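PDB 1NLQ: nucleoplasmin-like protein from Drosophila melanogaster, which binds core histones and, as a histone chaperone whose N-terminal core forms a pentameric ring, takes part in ATP-facilitated assembly of regularly spaced nucleosomal arrays. Local coordinates for residues Ile37-Val51 with Gln61-Arg73. Numbering follows the deposited sequence.
Sequences ILLGAEAKENEFNVV and QIPIAVLKAGETR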
# COMPACT_ATOMS: atom_id res chain seq x y z
N ILE A 37 -9.30 4.34 -3.00
CA ILE A 37 -10.06 5.39 -3.67
C ILE A 37 -9.42 5.40 -5.04
O ILE A 37 -8.24 5.71 -5.20
CB ILE A 37 -9.93 6.75 -2.96
CG1 ILE A 37 -10.51 6.63 -1.54
CG2 ILE A 37 -10.71 7.82 -3.73
CD1 ILE A 37 -10.50 7.92 -0.73
N LEU A 38 -10.22 5.05 -6.04
CA LEU A 38 -9.77 4.88 -7.40
C LEU A 38 -10.42 5.82 -8.41
O LEU A 38 -11.63 6.04 -8.37
CB LEU A 38 -10.05 3.42 -7.78
CG LEU A 38 -9.77 2.85 -9.17
CD1 LEU A 38 -8.28 2.83 -9.47
CD2 LEU A 38 -10.34 1.44 -9.20
N LEU A 39 -9.60 6.35 -9.32
CA LEU A 39 -10.08 7.27 -10.35
C LEU A 39 -10.54 6.48 -11.58
O LEU A 39 -9.82 5.63 -12.09
CB LEU A 39 -8.95 8.23 -10.74
CG LEU A 39 -9.32 9.31 -11.77
CD1 LEU A 39 -10.32 10.28 -11.16
CD2 LEU A 39 -8.06 10.05 -12.20
N GLY A 40 -11.75 6.77 -12.05
CA GLY A 40 -12.28 6.07 -13.21
C GLY A 40 -11.50 6.30 -14.49
O GLY A 40 -10.89 7.35 -14.68
N ALA A 41 -11.54 5.31 -15.38
CA ALA A 41 -10.83 5.38 -16.65
C ALA A 41 -11.25 6.57 -17.52
O ALA A 41 -10.45 7.08 -18.30
CB ALA A 41 -11.03 4.07 -17.42
N GLU A 42 -12.49 7.01 -17.38
CA GLU A 42 -13.01 8.13 -18.17
C GLU A 42 -12.59 9.50 -17.65
O GLU A 42 -12.86 10.52 -18.30
CB GLU A 42 -14.53 8.08 -18.22
CG GLU A 42 -15.11 6.72 -18.53
CD GLU A 42 -15.01 6.37 -19.98
OE1 GLU A 42 -13.89 6.35 -20.53
OE2 GLU A 42 -16.08 6.12 -20.59
N ALA A 43 -11.95 9.55 -16.48
CA ALA A 43 -11.53 10.83 -15.92
C ALA A 43 -10.61 11.57 -16.89
O ALA A 43 -9.65 11.01 -17.39
CB ALA A 43 -10.83 10.63 -14.58
N LYS A 44 -10.92 12.84 -17.13
CA LYS A 44 -10.15 13.67 -18.03
C LYS A 44 -8.70 13.69 -17.61
O LYS A 44 -8.38 13.86 -16.43
CB LYS A 44 -10.68 15.11 -18.03
CG LYS A 44 -12.19 15.24 -17.93
CD LYS A 44 -12.67 15.09 -16.48
CE LYS A 44 -13.30 13.74 -16.20
NZ LYS A 44 -13.61 13.61 -14.77
N GLU A 45 -7.81 13.53 -18.58
CA GLU A 45 -6.39 13.51 -18.30
C GLU A 45 -5.94 14.86 -17.72
O GLU A 45 -6.37 15.92 -18.17
CB GLU A 45 -5.60 13.20 -19.58
CG GLU A 45 -4.16 12.79 -19.32
CD GLU A 45 -4.00 11.31 -18.97
OE1 GLU A 45 -5.03 10.63 -18.77
OE2 GLU A 45 -2.85 10.83 -18.88
N ASN A 46 -5.09 14.79 -16.69
CA ASN A 46 -4.55 15.98 -16.02
C ASN A 46 -5.50 16.79 -15.15
O ASN A 46 -5.14 17.87 -14.69
CB ASN A 46 -3.89 16.91 -17.04
CG ASN A 46 -2.80 16.22 -17.81
OD1 ASN A 46 -1.99 15.48 -17.24
ND2 ASN A 46 -2.76 16.45 -19.13
N GLU A 47 -6.71 16.29 -14.94
CA GLU A 47 -7.67 16.99 -14.10
C GLU A 47 -7.64 16.45 -12.68
O GLU A 47 -7.85 15.26 -12.44
CB GLU A 47 -9.08 16.83 -14.66
CG GLU A 47 -10.15 17.24 -13.68
CD GLU A 47 -11.52 16.90 -14.19
OE1 GLU A 47 -11.96 17.57 -15.14
OE2 GLU A 47 -12.15 15.95 -13.65
N PHE A 48 -7.36 17.34 -11.73
CA PHE A 48 -7.32 16.93 -10.35
C PHE A 48 -8.70 16.57 -9.84
O PHE A 48 -9.68 17.28 -10.08
CB PHE A 48 -6.74 18.04 -9.47
CG PHE A 48 -5.25 18.05 -9.41
CD1 PHE A 48 -4.52 19.10 -9.94
CD2 PHE A 48 -4.57 16.99 -8.82
CE1 PHE A 48 -3.13 19.11 -9.89
CE2 PHE A 48 -3.17 16.98 -8.77
CZ PHE A 48 -2.45 18.04 -9.30
N ASN A 49 -8.77 15.43 -9.16
CA ASN A 49 -10.01 14.96 -8.57
C ASN A 49 -9.70 14.81 -7.09
O ASN A 49 -8.81 14.06 -6.71
CB ASN A 49 -10.42 13.61 -9.17
CG ASN A 49 -11.25 13.78 -10.43
OD1 ASN A 49 -12.48 13.65 -10.39
ND2 ASN A 49 -10.60 14.09 -11.54
N VAL A 50 -10.43 15.55 -6.27
CA VAL A 50 -10.20 15.55 -4.83
C VAL A 50 -11.43 15.13 -4.05
O VAL A 50 -12.52 15.68 -4.24
CB VAL A 50 -9.75 16.95 -4.36
CG1 VAL A 50 -9.48 16.95 -2.86
CG2 VAL A 50 -8.52 17.37 -5.13
N VAL A 51 -11.25 14.15 -3.17
CA VAL A 51 -12.33 13.66 -2.32
C VAL A 51 -12.06 14.16 -0.91
O VAL A 51 -10.96 14.01 -0.40
CB VAL A 51 -12.39 12.12 -2.30
CG1 VAL A 51 -13.48 11.64 -1.35
CG2 VAL A 51 -12.63 11.58 -3.70
N GLN A 61 -12.73 17.68 8.53
CA GLN A 61 -13.00 18.08 7.16
C GLN A 61 -11.63 18.20 6.52
O GLN A 61 -10.88 19.15 6.79
CB GLN A 61 -13.75 19.41 7.08
CG GLN A 61 -13.87 19.91 5.63
CD GLN A 61 -14.93 20.99 5.44
OE1 GLN A 61 -16.13 20.71 5.36
NE2 GLN A 61 -14.47 22.24 5.37
N ILE A 62 -11.29 17.22 5.68
CA ILE A 62 -9.98 17.21 5.06
C ILE A 62 -9.97 16.27 3.85
O ILE A 62 -10.64 15.25 3.85
CB ILE A 62 -8.93 16.71 6.08
CG1 ILE A 62 -7.52 16.85 5.52
CG2 ILE A 62 -9.21 15.24 6.42
CD1 ILE A 62 -6.43 16.52 6.55
N PRO A 63 -9.23 16.64 2.79
CA PRO A 63 -9.17 15.78 1.60
C PRO A 63 -8.49 14.46 1.97
O PRO A 63 -7.49 14.46 2.70
CB PRO A 63 -8.31 16.61 0.63
CG PRO A 63 -8.62 18.03 1.03
CD PRO A 63 -8.59 17.94 2.54
N ILE A 64 -9.02 13.33 1.49
CA ILE A 64 -8.41 12.04 1.78
C ILE A 64 -7.88 11.39 0.52
O ILE A 64 -7.28 10.32 0.56
CB ILE A 64 -9.37 11.07 2.50
CG1 ILE A 64 -10.65 10.87 1.68
CG2 ILE A 64 -9.65 11.57 3.90
CD1 ILE A 64 -11.53 9.77 2.26
N ALA A 65 -8.11 12.06 -0.60
CA ALA A 65 -7.64 11.57 -1.89
C ALA A 65 -7.44 12.71 -2.88
O ALA A 65 -8.28 13.60 -3.00
CB ALA A 65 -8.65 10.56 -2.46
N VAL A 66 -6.30 12.70 -3.56
CA VAL A 66 -5.99 13.68 -4.60
C VAL A 66 -5.54 12.77 -5.74
O VAL A 66 -4.50 12.14 -5.65
CB VAL A 66 -4.84 14.62 -4.21
CG1 VAL A 66 -4.47 15.51 -5.41
CG2 VAL A 66 -5.26 15.50 -3.04
N LEU A 67 -6.35 12.70 -6.79
CA LEU A 67 -6.06 11.85 -7.94
C LEU A 67 -5.99 12.66 -9.22
O LEU A 67 -6.56 13.75 -9.31
CB LEU A 67 -7.15 10.78 -8.08
CG LEU A 67 -7.51 9.96 -6.84
CD1 LEU A 67 -8.79 9.18 -7.09
CD2 LEU A 67 -6.37 9.02 -6.49
N LYS A 68 -5.29 12.14 -10.21
CA LYS A 68 -5.18 12.81 -11.50
C LYS A 68 -4.69 11.84 -12.56
O LYS A 68 -3.63 11.24 -12.43
CB LYS A 68 -4.22 14.01 -11.41
CG LYS A 68 -4.14 14.82 -12.71
CD LYS A 68 -3.42 16.16 -12.56
CE LYS A 68 -1.96 15.99 -12.22
NZ LYS A 68 -1.22 17.29 -12.40
N ALA A 69 -5.50 11.67 -13.61
CA ALA A 69 -5.14 10.77 -14.71
C ALA A 69 -3.78 11.19 -15.26
O ALA A 69 -3.56 12.35 -15.59
CB ALA A 69 -6.20 10.86 -15.81
N GLY A 70 -2.86 10.23 -15.34
CA GLY A 70 -1.53 10.53 -15.83
C GLY A 70 -0.51 10.62 -14.71
O GLY A 70 0.70 10.51 -14.94
N GLU A 71 -0.98 10.81 -13.48
CA GLU A 71 -0.08 10.91 -12.33
C GLU A 71 -0.44 9.95 -11.18
O GLU A 71 0.38 9.15 -10.74
CB GLU A 71 -0.06 12.33 -11.76
CG GLU A 71 0.79 12.43 -10.48
CD GLU A 71 0.39 13.57 -9.56
OE1 GLU A 71 0.90 14.70 -9.74
OE2 GLU A 71 -0.45 13.34 -8.65
N THR A 72 -1.67 10.05 -10.70
CA THR A 72 -2.10 9.23 -9.57
C THR A 72 -3.46 8.61 -9.86
O THR A 72 -4.49 9.29 -9.83
CB THR A 72 -2.17 10.08 -8.29
OG1 THR A 72 -0.96 10.84 -8.15
CG2 THR A 72 -2.35 9.20 -7.05
N ARG A 73 -3.46 7.31 -10.14
CA ARG A 73 -4.68 6.59 -10.47
C ARG A 73 -5.46 6.16 -9.23
O ARG A 73 -6.68 6.00 -9.27
CB ARG A 73 -4.31 5.35 -11.31
CG ARG A 73 -5.47 4.44 -11.71
CD ARG A 73 -6.56 5.17 -12.48
NE ARG A 73 -6.05 5.94 -13.61
CZ ARG A 73 -6.81 6.70 -14.39
NH1 ARG A 73 -8.12 6.79 -14.17
NH2 ARG A 73 -6.26 7.38 -15.38
O HOH W 1 -8.50 8.72 -16.78
O HOH W 2 -8.00 13.07 -14.08
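L67 and I37 meet between the two antiparallel sheets of the nucleoplasmin beta-sandwich, a worked example of how a hairpin can close one sheet and pack against the other. Strand 61-68 pairs with 48-51 through N49 and L67, whose backbones exchange two bonds, and a classic beta bulge sets I64 and A65 opposite V51. On the inner face both I37 methyls, CG2 and CD1, rest against A65 CB at 3.7 Å, while L67 CD1 reaches L39 CB. On the outer face the K68 chain lies across the F48 ring, its CD 3.7 Å above the ring centroid in a CH-pi contact. The bend of K68 at chi3 (66°) carries NZ toward F48 CZ, and V66 CG1 touches the same ring at CD2. K68 and E45 are inferred to take part in contacts between pentamers.

At the sandwich end, R73 folds back, its turns at chi2 (57°) and chi3 (52°) bringing NH1 round to L39 O and laying the guanidinium across L39 CD2. NH1 bonds L39 O from above the carbonyl plane and G40 O weakly, whereas NE forms a salt bridge with E71 of a neighbouring subunit. With an alanine in place of R73, L39 O would probably lose its bond from NH1, a water its NH2 donor, and that E71 its salt-bridge arginine. Two waters join 40-47 to 69-73: one accepts from R73 NH2 at 3.0 Å and lies in donating reach of A41 O and A43 O, and the other accepts from A69 N while donating to K44 O and, at 2.7 Å, to E47 O.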